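Local coordinates for protein chloromuconate cycloisomerase (Rhodococcus opacus, PDB 4M0X) that belongs to the enolase superfamily and holds a manganese ion in its TIM-barrel domain, at residues A[136-141]-A[161-166]; A[219-224]-A[242-247]; A[231-236]-A[263-268]; A[251-256]-A[281-286]; A[267-272]-A[294-299]. All coordinates share one frame; numbering follows the deposited sequence.

Contact 1: residues A[136-141]-A[161-166]; sequences PITWAF and HRSFKF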
# COMPACT_ATOMS: atom_id res chain seq x y z
N PRO A 136 9.18 22.70 32.83
CA PRO A 136 9.96 21.76 33.67
C PRO A 136 11.11 21.20 32.84
O PRO A 136 10.95 20.92 31.64
CB PRO A 136 8.95 20.66 34.03
CG PRO A 136 7.59 21.20 33.62
CD PRO A 136 7.86 22.15 32.47
N ILE A 137 12.28 21.07 33.46
CA ILE A 137 13.47 20.61 32.76
C ILE A 137 13.70 19.08 32.89
O ILE A 137 13.47 18.50 33.95
CB ILE A 137 14.66 21.44 33.24
CG1 ILE A 137 14.40 22.90 32.89
CG2 ILE A 137 15.95 21.04 32.57
CD1 ILE A 137 14.30 23.17 31.40
N THR A 138 14.09 18.44 31.79
CA THR A 138 14.45 17.03 31.83
C THR A 138 15.96 16.97 31.98
O THR A 138 16.70 17.50 31.14
CB THR A 138 14.03 16.29 30.56
OG1 THR A 138 12.62 16.05 30.61
CG2 THR A 138 14.72 14.97 30.44
N TRP A 139 16.41 16.35 33.08
CA TRP A 139 17.82 16.24 33.37
C TRP A 139 18.46 15.09 32.62
O TRP A 139 18.05 13.93 32.76
CB TRP A 139 18.08 16.02 34.87
CG TRP A 139 19.56 16.06 35.14
CD1 TRP A 139 20.38 15.00 35.36
CD2 TRP A 139 20.40 17.23 35.13
NE1 TRP A 139 21.67 15.43 35.50
CE2 TRP A 139 21.71 16.79 35.36
CE3 TRP A 139 20.16 18.60 34.94
CZ2 TRP A 139 22.79 17.68 35.44
CZ3 TRP A 139 21.24 19.49 35.01
CH2 TRP A 139 22.54 19.02 35.27
N ALA A 140 19.48 15.40 31.83
CA ALA A 140 20.15 14.36 31.08
C ALA A 140 21.48 13.95 31.71
O ALA A 140 22.47 14.70 31.67
CB ALA A 140 20.31 14.74 29.60
N PHE A 141 21.46 12.76 32.30
CA PHE A 141 22.66 12.07 32.69
C PHE A 141 23.62 11.87 31.52
O PHE A 141 23.22 11.65 30.38
CB PHE A 141 22.31 10.71 33.23
CG PHE A 141 21.34 10.75 34.36
CD1 PHE A 141 21.62 11.51 35.50
CD2 PHE A 141 20.15 10.01 34.30
CE1 PHE A 141 20.72 11.54 36.55
CE2 PHE A 141 19.26 10.02 35.36
CZ PHE A 141 19.55 10.78 36.49
N HIS A 161 13.44 17.91 39.83
CA HIS A 161 13.19 17.16 38.58
C HIS A 161 12.40 15.85 38.76
O HIS A 161 12.69 15.06 39.65
CB HIS A 161 14.51 16.86 37.87
CG HIS A 161 15.31 18.09 37.56
ND1 HIS A 161 15.20 18.75 36.36
CD2 HIS A 161 16.20 18.79 38.30
CE1 HIS A 161 16.00 19.80 36.37
NE2 HIS A 161 16.62 19.84 37.54
N ARG A 162 11.40 15.65 37.91
CA ARG A 162 10.67 14.40 37.82
C ARG A 162 10.76 13.84 36.39
O ARG A 162 9.92 13.05 35.95
CB ARG A 162 9.21 14.64 38.23
N SER A 163 11.79 14.28 35.65
CA SER A 163 11.95 13.89 34.25
C SER A 163 13.42 13.73 33.87
O SER A 163 14.24 14.62 34.13
CB SER A 163 11.24 14.91 33.35
OG SER A 163 10.91 14.33 32.10
N PHE A 164 13.75 12.59 33.27
CA PHE A 164 15.18 12.25 33.00
C PHE A 164 15.50 11.67 31.63
O PHE A 164 14.63 11.11 30.94
CB PHE A 164 15.75 11.34 34.11
CG PHE A 164 15.45 11.84 35.48
CD1 PHE A 164 14.24 11.52 36.10
CD2 PHE A 164 16.34 12.69 36.12
CE1 PHE A 164 13.94 12.02 37.36
CE2 PHE A 164 16.04 13.20 37.37
CZ PHE A 164 14.85 12.86 38.00
N LYS A 165 16.76 11.82 31.24
CA LYS A 165 17.28 11.28 30.00
C LYS A 165 18.59 10.62 30.29
O LYS A 165 19.41 11.18 31.02
CB LYS A 165 17.50 12.41 28.98
CG LYS A 165 17.68 11.95 27.55
CD LYS A 165 17.68 13.17 26.65
CE LYS A 165 18.22 12.85 25.28
NZ LYS A 165 18.72 14.08 24.60
N PHE A 166 18.77 9.43 29.71
CA PHE A 166 20.04 8.72 29.76
C PHE A 166 20.72 8.80 28.43
O PHE A 166 20.15 8.37 27.40
CB PHE A 166 19.82 7.26 30.11
CG PHE A 166 19.52 7.02 31.54
CD1 PHE A 166 20.53 6.81 32.44
CD2 PHE A 166 18.21 7.03 31.98
CE1 PHE A 166 20.25 6.61 33.78
CE2 PHE A 166 17.91 6.80 33.31
CZ PHE A 166 18.93 6.60 34.21
O HOH W 1 11.01 17.15 35.68
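Parallel strands 134-141 and 163-167 of the TIM barrel are the ends of a beta-alpha-beta crossover through helix 146-159. W139, F141, F164 and F166 share the outer face; F141 and F164 pack on helix 146-159, F166 on helix 173-183. The F141 and F164 rings lie almost parallel, planes 2° apart, but slid until they barely overlap, CZ of F141 meeting CD2 of F164. F166 leans alongside F141, planes at 48°, with F141 CD2 over one face of the F166 ring. W139 keeps its CB on F164 CD2 while the indole, CG anti to the backbone N, leads away and its NE1 hydrogen-bonds E152. On the opposite face A140 CB packs against K165 CB, at 3.7 Å, and the extended K165 leads its NZ to salt bridges with E222 and E325, near the manganese. W139 N to S163 O (3.0 Å) and K165 N to W139 O (2.9 Å) form the backbone ladder, followed by a weak F141 N to K165 O bond. Next to the ladder, T138 OG1 and S163 OG share a tip-to-tip hydrogen bond of 2.8 Å. H161 ND1 donates in its ring plane to I137 O at 3.0 Å, above the plane of that carbonyl.

Contact 2: residues A[219-224]-A[242-247]; sequences TVAEQP and IPIMAD. With MN (manganese (II) ion), chain C.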
# COMPACT_ATOMS: atom_id res chain seq x y z
N THR A 219 10.63 5.42 29.29
CA THR A 219 9.35 5.95 28.92
C THR A 219 9.25 6.41 27.47
O THR A 219 8.13 6.48 26.88
CB THR A 219 8.96 7.00 29.94
OG1 THR A 219 7.75 6.55 30.50
CG2 THR A 219 8.72 8.39 29.35
N VAL A 220 10.41 6.71 26.90
CA VAL A 220 10.50 7.19 25.53
C VAL A 220 11.82 6.70 24.98
O VAL A 220 12.82 6.59 25.72
CB VAL A 220 10.43 8.75 25.45
CG1 VAL A 220 10.73 9.24 24.04
CG2 VAL A 220 9.07 9.28 25.91
N ALA A 221 11.85 6.41 23.69
CA ALA A 221 13.11 6.06 23.08
C ALA A 221 13.44 7.10 22.03
O ALA A 221 12.74 7.26 21.04
CB ALA A 221 13.06 4.68 22.48
N GLU A 222 14.52 7.83 22.28
CA GLU A 222 14.95 8.82 21.35
C GLU A 222 15.87 8.16 20.34
O GLU A 222 16.64 7.29 20.69
CB GLU A 222 15.66 9.97 22.07
CG GLU A 222 15.62 11.25 21.24
CD GLU A 222 16.51 12.36 21.75
OE1 GLU A 222 16.63 12.49 23.00
OE2 GLU A 222 17.06 13.11 20.90
N GLN A 223 15.74 8.56 19.07
CA GLN A 223 16.57 8.09 17.97
C GLN A 223 17.33 6.83 18.28
O GLN A 223 18.54 6.88 18.50
CB GLN A 223 17.57 9.16 17.57
CG GLN A 223 18.16 8.90 16.19
CD GLN A 223 17.13 9.07 15.11
OE1 GLN A 223 16.42 10.09 15.07
NE2 GLN A 223 17.00 8.06 14.26
N PRO A 224 16.65 5.68 18.33
CA PRO A 224 17.46 4.50 18.72
C PRO A 224 18.34 3.97 17.57
O PRO A 224 19.49 3.57 17.79
CB PRO A 224 16.43 3.48 19.15
CG PRO A 224 15.17 3.89 18.46
CD PRO A 224 15.21 5.38 18.25
N ILE A 242 6.28 1.67 24.18
CA ILE A 242 6.63 3.04 24.51
C ILE A 242 6.86 3.79 23.22
O ILE A 242 7.20 3.18 22.22
CB ILE A 242 7.89 3.15 25.42
CG1 ILE A 242 9.04 2.31 24.85
CG2 ILE A 242 7.58 2.76 26.86
CD1 ILE A 242 10.38 2.69 25.42
N PRO A 243 6.65 5.11 23.23
CA PRO A 243 6.85 5.85 21.97
C PRO A 243 8.30 6.07 21.56
O PRO A 243 9.21 6.03 22.39
CB PRO A 243 6.17 7.20 22.24
CG PRO A 243 6.15 7.33 23.73
CD PRO A 243 6.00 5.93 24.27
N ILE A 244 8.47 6.36 20.28
CA ILE A 244 9.75 6.62 19.64
C ILE A 244 9.81 8.09 19.21
O ILE A 244 8.92 8.59 18.50
CB ILE A 244 9.87 5.75 18.37
CG1 ILE A 244 9.68 4.28 18.69
CG2 ILE A 244 11.19 5.96 17.64
CD1 ILE A 244 10.73 3.75 19.64
N MET A 245 10.89 8.77 19.58
CA MET A 245 11.12 10.14 19.16
C MET A 245 12.23 10.30 18.12
O MET A 245 13.34 9.81 18.29
CB MET A 245 11.45 10.94 20.39
CG MET A 245 11.83 12.39 20.17
SD MET A 245 11.45 13.28 21.69
CE MET A 245 12.58 12.59 22.89
N ALA A 246 11.91 11.01 17.05
CA ALA A 246 12.89 11.41 16.08
C ALA A 246 13.65 12.62 16.59
O ALA A 246 13.06 13.56 17.14
CB ALA A 246 12.19 11.74 14.79
N ASP A 247 14.96 12.59 16.41
CA ASP A 247 15.81 13.73 16.69
C ASP A 247 16.62 13.94 15.41
O ASP A 247 16.17 14.69 14.53
CB ASP A 247 16.69 13.49 17.93
CG ASP A 247 17.73 14.61 18.13
OD1 ASP A 247 17.65 15.64 17.42
OD2 ASP A 247 18.64 14.45 18.98
MN MN C . 19.20 13.26 20.78
O HOH W 2 21.44 13.21 19.67
O HOH W 3 19.21 11.55 19.37
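Three backbone hydrogen bonds zip strand 220-222 to strand 244-246 in parallel register, A221 opposite I244 and E222 opposite M245. A221 N gives to P243 O at 3.0 Å, M245 N to A221 O at 2.8 Å and Q223 N to M245 O at 2.8 Å; the first and last lie nearly along the C=O axis. A side chain adds the next rung: Q223, bent at chi2 (68°), brings OE1 back to accept from D247 N at 3.2 Å, in the plane of the amide carbonyl. Its NE2 is held by I225 O and S249 OG, which fixes the turn of the amide.

Metal coordination joins the C-terminal ends of these neighbouring TIM-barrel strands, as in the enolase superfamily. E222 OE2 binds the manganese at 2.1 Å and D247 OD2 at 2.2 Å; D196 and two waters complete the modelled sphere. Both side chains leave with CG anti to the backbone N, and their carboxylate planes are 43° apart. The close approach of E222 OE2 to D247 OD2, 2.8 Å, is that of two ligands of one cation, whose charge probably offsets their repulsion. Each carboxylate also has a lysine partner, K165 for E222 and K271 for D247.

Apolar contacts line both faces. M245 curls at chi3 to lay CE on E222 CG at 3.7 Å, close to V220 CG1, while on the other face I244 CD1 touches A221 CB.

Strand 192-196 flanks strand 220-222 in the sheet, and strand 267-270 flanks strand 244-246. Helix 203-215 packs on A221, P224 and I242, and helix 230-239, the crossover between the two strands, covers P224.

Contact 3: residues A[231-236]-A[263-268]; sequences DGLARL and GAVSAF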
# COMPACT_ATOMS: atom_id res chain seq x y z
N ASP A 231 11.95 2.99 7.88
CA ASP A 231 11.22 1.73 8.04
C ASP A 231 11.46 1.08 9.40
O ASP A 231 10.53 0.55 10.02
CB ASP A 231 11.60 0.77 6.94
CG ASP A 231 11.12 1.25 5.59
OD1 ASP A 231 10.23 2.13 5.51
OD2 ASP A 231 11.66 0.72 4.60
N GLY A 232 12.71 1.12 9.84
CA GLY A 232 13.09 0.42 11.03
C GLY A 232 12.45 1.12 12.18
O GLY A 232 11.98 0.49 13.14
N LEU A 233 12.43 2.45 12.08
CA LEU A 233 11.76 3.27 13.07
C LEU A 233 10.30 2.89 13.14
O LEU A 233 9.77 2.70 14.22
CB LEU A 233 11.89 4.72 12.69
CG LEU A 233 12.85 5.69 13.37
CD1 LEU A 233 13.76 5.07 14.43
CD2 LEU A 233 13.58 6.47 12.27
N ALA A 234 9.66 2.74 11.98
CA ALA A 234 8.26 2.36 11.92
C ALA A 234 7.97 1.00 12.49
O ALA A 234 6.93 0.86 13.13
CB ALA A 234 7.70 2.45 10.51
N ARG A 235 8.84 0.01 12.26
CA ARG A 235 8.64 -1.32 12.83
C ARG A 235 8.76 -1.23 14.35
O ARG A 235 8.03 -1.95 15.05
CB ARG A 235 9.68 -2.34 12.37
CG ARG A 235 9.41 -3.02 11.04
CD ARG A 235 10.69 -3.68 10.53
NE ARG A 235 10.91 -3.44 9.09
CZ ARG A 235 12.03 -2.94 8.54
NH1 ARG A 235 13.08 -2.61 9.29
NH2 ARG A 235 12.11 -2.77 7.20
N LEU A 236 9.66 -0.37 14.85
CA LEU A 236 9.89 -0.22 16.28
C LEU A 236 8.67 0.43 16.93
O LEU A 236 8.21 -0.03 18.01
CB LEU A 236 11.10 0.65 16.56
CG LEU A 236 12.46 0.03 16.83
CD1 LEU A 236 13.32 1.16 17.29
CD2 LEU A 236 12.47 -1.03 17.91
N GLY A 263 4.51 7.27 9.25
CA GLY A 263 3.97 6.80 10.53
C GLY A 263 5.10 6.19 11.32
O GLY A 263 4.90 5.31 12.14
N ALA A 264 6.30 6.73 11.09
CA ALA A 264 7.55 6.19 11.61
C ALA A 264 7.95 6.57 13.05
O ALA A 264 8.86 5.95 13.60
CB ALA A 264 8.70 6.50 10.65
N VAL A 265 7.32 7.58 13.65
CA VAL A 265 7.67 7.95 15.01
C VAL A 265 6.50 8.52 15.81
O VAL A 265 5.48 8.90 15.25
CB VAL A 265 8.87 8.96 15.06
CG1 VAL A 265 10.22 8.30 14.78
CG2 VAL A 265 8.64 10.15 14.16
N SER A 266 6.69 8.64 17.12
CA SER A 266 5.66 9.17 18.00
C SER A 266 5.83 10.66 18.25
O SER A 266 4.83 11.35 18.55
CB SER A 266 5.67 8.44 19.35
OG SER A 266 5.47 7.05 19.18
N ALA A 267 7.07 11.14 18.20
CA ALA A 267 7.37 12.53 18.51
C ALA A 267 8.53 13.18 17.75
O ALA A 267 9.32 12.51 17.08
CB ALA A 267 7.59 12.69 19.99
N PHE A 268 8.61 14.50 17.85
CA PHE A 268 9.76 15.25 17.36
C PHE A 268 10.54 15.81 18.53
O PHE A 268 9.95 16.26 19.51
CB PHE A 268 9.33 16.38 16.41
CG PHE A 268 8.72 15.88 15.13
CD1 PHE A 268 8.91 14.57 14.71
CD2 PHE A 268 7.98 16.73 14.33
CE1 PHE A 268 8.35 14.12 13.54
CE2 PHE A 268 7.45 16.31 13.13
CZ PHE A 268 7.63 14.99 12.73
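Helix 230-239 meets segment 263-268 through just two consecutive residues, L233 and A234. Ahead of them, D231 and G232 lie in the first turn: D231 O accepts from R235 N at 2.9 Å and G232 O from L236 N at 3.0 Å. L233 points toward the other segment. Its CB rests on A264 O at 3.4 Å, and its CG lies 4.0 Å from V265 CG1, the two side chains running side by side in the same direction. A234, next along, brings the backbones nearest, its CA 3.9 Å from A264 CA, and sets its CB against A264 CB at 4.2 Å. Small side chains on both partners thus let the helix surface come close to the turn, by van der Waals contact alone. R235 turns away to pair with E203, and L236 goes to helix 203-215 and P224. The partner segment is shaped by G263, whose positive phi (67°) makes it the C-prime residue of a Schellman motif ending helix 253-262. A264 and V265 then lead the chain toward strand 267-270. A barrel helix resting against the helix-to-strand turn of the next beta-alpha unit is lateral packing on the outer layer of a TIM barrel.

Contact 4: residues A[251-256]-A[281-286]; sequences TTVQQA and AREIAA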
# COMPACT_ATOMS: atom_id res chain seq x y z
N THR A 251 15.34 17.06 10.85
CA THR A 251 16.08 18.29 10.87
C THR A 251 15.47 19.22 9.88
O THR A 251 15.84 20.37 9.84
CB THR A 251 17.53 18.10 10.50
OG1 THR A 251 17.58 17.73 9.12
CG2 THR A 251 18.18 17.03 11.37
N THR A 252 14.57 18.73 9.05
CA THR A 252 13.94 19.61 8.09
C THR A 252 12.47 19.31 8.08
O THR A 252 12.03 18.22 8.43
CB THR A 252 14.51 19.49 6.64
OG1 THR A 252 14.01 18.30 5.98
CG2 THR A 252 16.03 19.51 6.62
N VAL A 253 11.74 20.32 7.66
CA VAL A 253 10.32 20.32 7.42
C VAL A 253 9.91 19.22 6.41
O VAL A 253 8.83 18.64 6.51
CB VAL A 253 9.92 21.79 7.01
CG1 VAL A 253 10.10 22.06 5.52
CG2 VAL A 253 8.53 22.15 7.47
N GLN A 254 10.77 18.89 5.45
CA GLN A 254 10.46 17.82 4.50
C GLN A 254 10.56 16.45 5.19
O GLN A 254 9.77 15.54 4.91
CB GLN A 254 11.39 17.88 3.25
CG GLN A 254 11.11 19.04 2.30
CD GLN A 254 11.86 20.36 2.62
OE1 GLN A 254 12.99 20.37 3.13
NE2 GLN A 254 11.23 21.47 2.29
N GLN A 255 11.55 16.32 6.08
CA GLN A 255 11.72 15.09 6.87
C GLN A 255 10.56 14.91 7.83
O GLN A 255 10.05 13.80 7.97
CB GLN A 255 13.04 15.14 7.62
CG GLN A 255 14.17 15.37 6.64
CD GLN A 255 15.55 15.23 7.24
OE1 GLN A 255 16.33 14.39 6.80
NE2 GLN A 255 15.87 16.06 8.23
N ALA A 256 10.15 16.02 8.45
CA ALA A 256 8.98 16.06 9.29
C ALA A 256 7.81 15.40 8.58
O ALA A 256 7.19 14.50 9.11
CB ALA A 256 8.63 17.49 9.63
N ALA A 281 12.33 25.65 12.72
CA ALA A 281 11.96 24.93 13.95
C ALA A 281 10.46 25.02 14.25
O ALA A 281 9.86 23.97 14.49
CB ALA A 281 12.80 25.36 15.14
N ARG A 282 9.83 26.21 14.23
CA ARG A 282 8.38 26.25 14.44
C ARG A 282 7.63 25.47 13.38
O ARG A 282 6.64 24.81 13.70
CB ARG A 282 7.78 27.67 14.56
CG ARG A 282 7.20 27.98 15.93
CD ARG A 282 5.68 28.04 16.08
NE ARG A 282 4.97 26.75 16.01
CZ ARG A 282 3.67 26.63 16.31
NH1 ARG A 282 2.98 27.69 16.73
NH2 ARG A 282 3.05 25.46 16.23
N GLU A 283 8.08 25.55 12.14
CA GLU A 283 7.37 24.90 11.07
C GLU A 283 7.34 23.40 11.34
O GLU A 283 6.30 22.78 11.22
CB GLU A 283 7.94 25.24 9.68
CG GLU A 283 7.54 26.64 9.18
CD GLU A 283 8.20 27.04 7.84
OE1 GLU A 283 7.80 28.08 7.22
OE2 GLU A 283 9.12 26.30 7.40
N ILE A 284 8.48 22.83 11.73
CA ILE A 284 8.55 21.41 12.12
C ILE A 284 7.56 21.09 13.24
O ILE A 284 6.88 20.07 13.22
CB ILE A 284 9.98 20.96 12.49
CG1 ILE A 284 10.90 21.05 11.27
CG2 ILE A 284 10.02 19.55 13.03
CD1 ILE A 284 12.37 20.96 11.63
N ALA A 285 7.43 22.00 14.18
CA ALA A 285 6.52 21.77 15.26
C ALA A 285 5.09 21.90 14.75
O ALA A 285 4.19 21.17 15.19
CB ALA A 285 6.80 22.73 16.42
N ALA A 286 4.87 22.81 13.80
CA ALA A 286 3.55 22.97 13.21
C ALA A 286 3.09 21.67 12.54
O ALA A 286 1.90 21.31 12.62
CB ALA A 286 3.55 24.12 12.22
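The chain enters helix 253-262 at the first segment, T251 and T252 being non-helical, while 281-286 lies wholly within helix 278-291. V253 and I284 stand nearest, CA to CA 5.1 Å. T252 is the N-cap: its OG1 accepts from Q255 N at 3.2 Å, nearly straight at 160°, and weakly from Q254 N. I284 carries the contact with all its branches. CG1, anti to the carbonyl carbon at chi1 -65°, lies 3.8 Å from V253 N, and CD1 extends over the T251-T252 backbone to 3.9 Å from T251 O. The other branch, CG2, faces A256 CB at 4.2 Å, one helical turn on from the cap. V253 crosses E283 obliquely, its CG2 touching E283 CB at 3.8 Å, so the acid contributes its aliphatic part here. The carboxylate beyond, on an extended chain, is paired through OE2 with R280 of its own helix. I284 also reaches F268 and I270 of the sheet, wedged between two neighbouring outer-layer helices of the TIM barrel and a strand. Contact between the segments is therefore apolar: the isoleucine packs close to a first turn capped by T252 OG1, and the charge of E283, paired with R280, is not directed into the contact.

Contact 5: residues A[267-272]-A[294-299]; sequences AFAIKI and ACFGAA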
# COMPACT_ATOMS: atom_id res chain seq x y z
N ALA A 267 7.07 11.14 18.20
CA ALA A 267 7.37 12.53 18.51
C ALA A 267 8.53 13.18 17.75
O ALA A 267 9.32 12.51 17.08
CB ALA A 267 7.59 12.69 19.99
N PHE A 268 8.61 14.50 17.85
CA PHE A 268 9.76 15.25 17.36
C PHE A 268 10.54 15.81 18.53
O PHE A 268 9.95 16.26 19.51
CB PHE A 268 9.33 16.38 16.41
CG PHE A 268 8.72 15.88 15.13
CD1 PHE A 268 8.91 14.57 14.71
CD2 PHE A 268 7.98 16.73 14.33
CE1 PHE A 268 8.35 14.12 13.54
CE2 PHE A 268 7.45 16.31 13.13
CZ PHE A 268 7.63 14.99 12.73
N ALA A 269 11.86 15.76 18.44
CA ALA A 269 12.69 16.57 19.31
C ALA A 269 12.90 17.88 18.55
O ALA A 269 13.48 17.87 17.47
CB ALA A 269 14.01 15.88 19.57
N ILE A 270 12.39 18.98 19.08
CA ILE A 270 12.53 20.26 18.41
C ILE A 270 13.77 21.02 18.92
O ILE A 270 14.01 21.06 20.13
CB ILE A 270 11.26 21.10 18.59
CG1 ILE A 270 10.03 20.30 18.15
CG2 ILE A 270 11.39 22.43 17.84
CD1 ILE A 270 9.89 20.07 16.66
N LYS A 271 14.55 21.60 18.00
CA LYS A 271 15.83 22.24 18.33
C LYS A 271 16.12 23.20 17.22
O LYS A 271 16.01 22.81 16.07
CB LYS A 271 16.98 21.23 18.31
CG LYS A 271 17.11 20.27 19.46
CD LYS A 271 18.53 19.70 19.50
CE LYS A 271 18.65 18.34 18.82
NZ LYS A 271 18.80 17.24 19.81
N ILE A 272 16.54 24.43 17.55
CA ILE A 272 16.80 25.44 16.54
C ILE A 272 18.01 25.17 15.61
O ILE A 272 17.84 25.10 14.40
CB ILE A 272 16.83 26.86 17.13
CG1 ILE A 272 15.44 27.24 17.58
CG2 ILE A 272 17.29 27.88 16.09
CD1 ILE A 272 15.35 28.63 18.14
N ALA A 294 3.69 14.36 19.23
CA ALA A 294 4.19 15.15 20.35
C ALA A 294 5.51 15.88 20.07
O ALA A 294 6.25 15.54 19.14
CB ALA A 294 4.35 14.26 21.56
N CYS A 295 5.81 16.88 20.89
CA CYS A 295 7.07 17.59 20.79
C CYS A 295 7.83 17.56 22.09
O CYS A 295 7.27 17.40 23.20
CB CYS A 295 6.85 19.04 20.36
SG CYS A 295 6.44 19.27 18.62
N PHE A 296 9.13 17.73 21.92
CA PHE A 296 10.05 17.75 22.99
C PHE A 296 10.85 18.99 22.73
O PHE A 296 11.26 19.24 21.59
CB PHE A 296 10.95 16.55 22.88
CG PHE A 296 11.91 16.39 24.02
CD1 PHE A 296 11.47 16.45 25.35
CD2 PHE A 296 13.25 16.08 23.77
CE1 PHE A 296 12.36 16.24 26.40
CE2 PHE A 296 14.13 15.86 24.81
CZ PHE A 296 13.70 15.94 26.13
N GLY A 297 11.06 19.78 23.79
CA GLY A 297 11.90 20.96 23.72
C GLY A 297 13.34 20.52 23.92
O GLY A 297 13.84 20.48 25.06
N ALA A 298 14.00 20.20 22.81
CA ALA A 298 15.26 19.50 22.84
C ALA A 298 16.47 20.42 22.95
O ALA A 298 16.39 21.61 22.67
CB ALA A 298 15.41 18.59 21.63
N ALA A 299 17.59 19.83 23.35
CA ALA A 299 18.82 20.56 23.60
C ALA A 299 19.90 20.08 22.63
O ALA A 299 19.84 18.94 22.15
CB ALA A 299 19.26 20.35 25.03
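G297 is the centre of an inverse gamma turn at the very end of strand 294-297, yet the pairing with strand 267-270 carries on past it: A298 N still reaches I270 O at 2.8 Å, in the carbonyl plane. Before the turn, a ladder joins these adjacent parallel strands of the TIM barrel, which are linked by helix 278-291. F268 N hydrogen-bonds A294 O at 2.9 Å and I270 N hydrogen-bonds F296 O at 2.8 Å, the latter nearly along the C=O axis, while F296 N to F268 O is weak. One face carries A267, A269, A294 and F296. A267 CB meets A294 CB, and A269 CB comes to the edge of the F296 ring, led away by a CG anti to the backbone N. I270 and C295 lie on the other face, CG1 to SG 3.8 Å. K271 bends at chi3 and chi4, so its CG passes close to A298 CB and its NZ curls back to A299 O at 3.1 Å, above that carbonyl's plane. NZ also pairs with D247, and the A299 amide is held by E325. Gripped by a backbone oxygen and an acid, the ammonium is fixed beside the metal, where it probably stays charged and tempers the negative charge of the carboxylates.

Overall arrangement
From the N terminus, contact 1 closes first, pairing strands 134-141 and 163-167 across helix 146-159. Contact 2 follows in series, closing the unit built on helix 230-239, and meets contact 1 through the K165-E222 salt bridge. Contact 3 crosses contact 2, since its first segment lies inside contact 2's loop, and ties that helix to the approach to strand 267-270. Contact 4 crosses contact 3 in turn, joining helices 253-262 and 278-291. Contact 5 shares A267 and F268 with contact 3, crosses contact 4 and adds strand 294-297. Contacts 1, 2 and 5 belong to one barrel sheet and converge near the manganese; contacts 3 and 4 involve its helical layer.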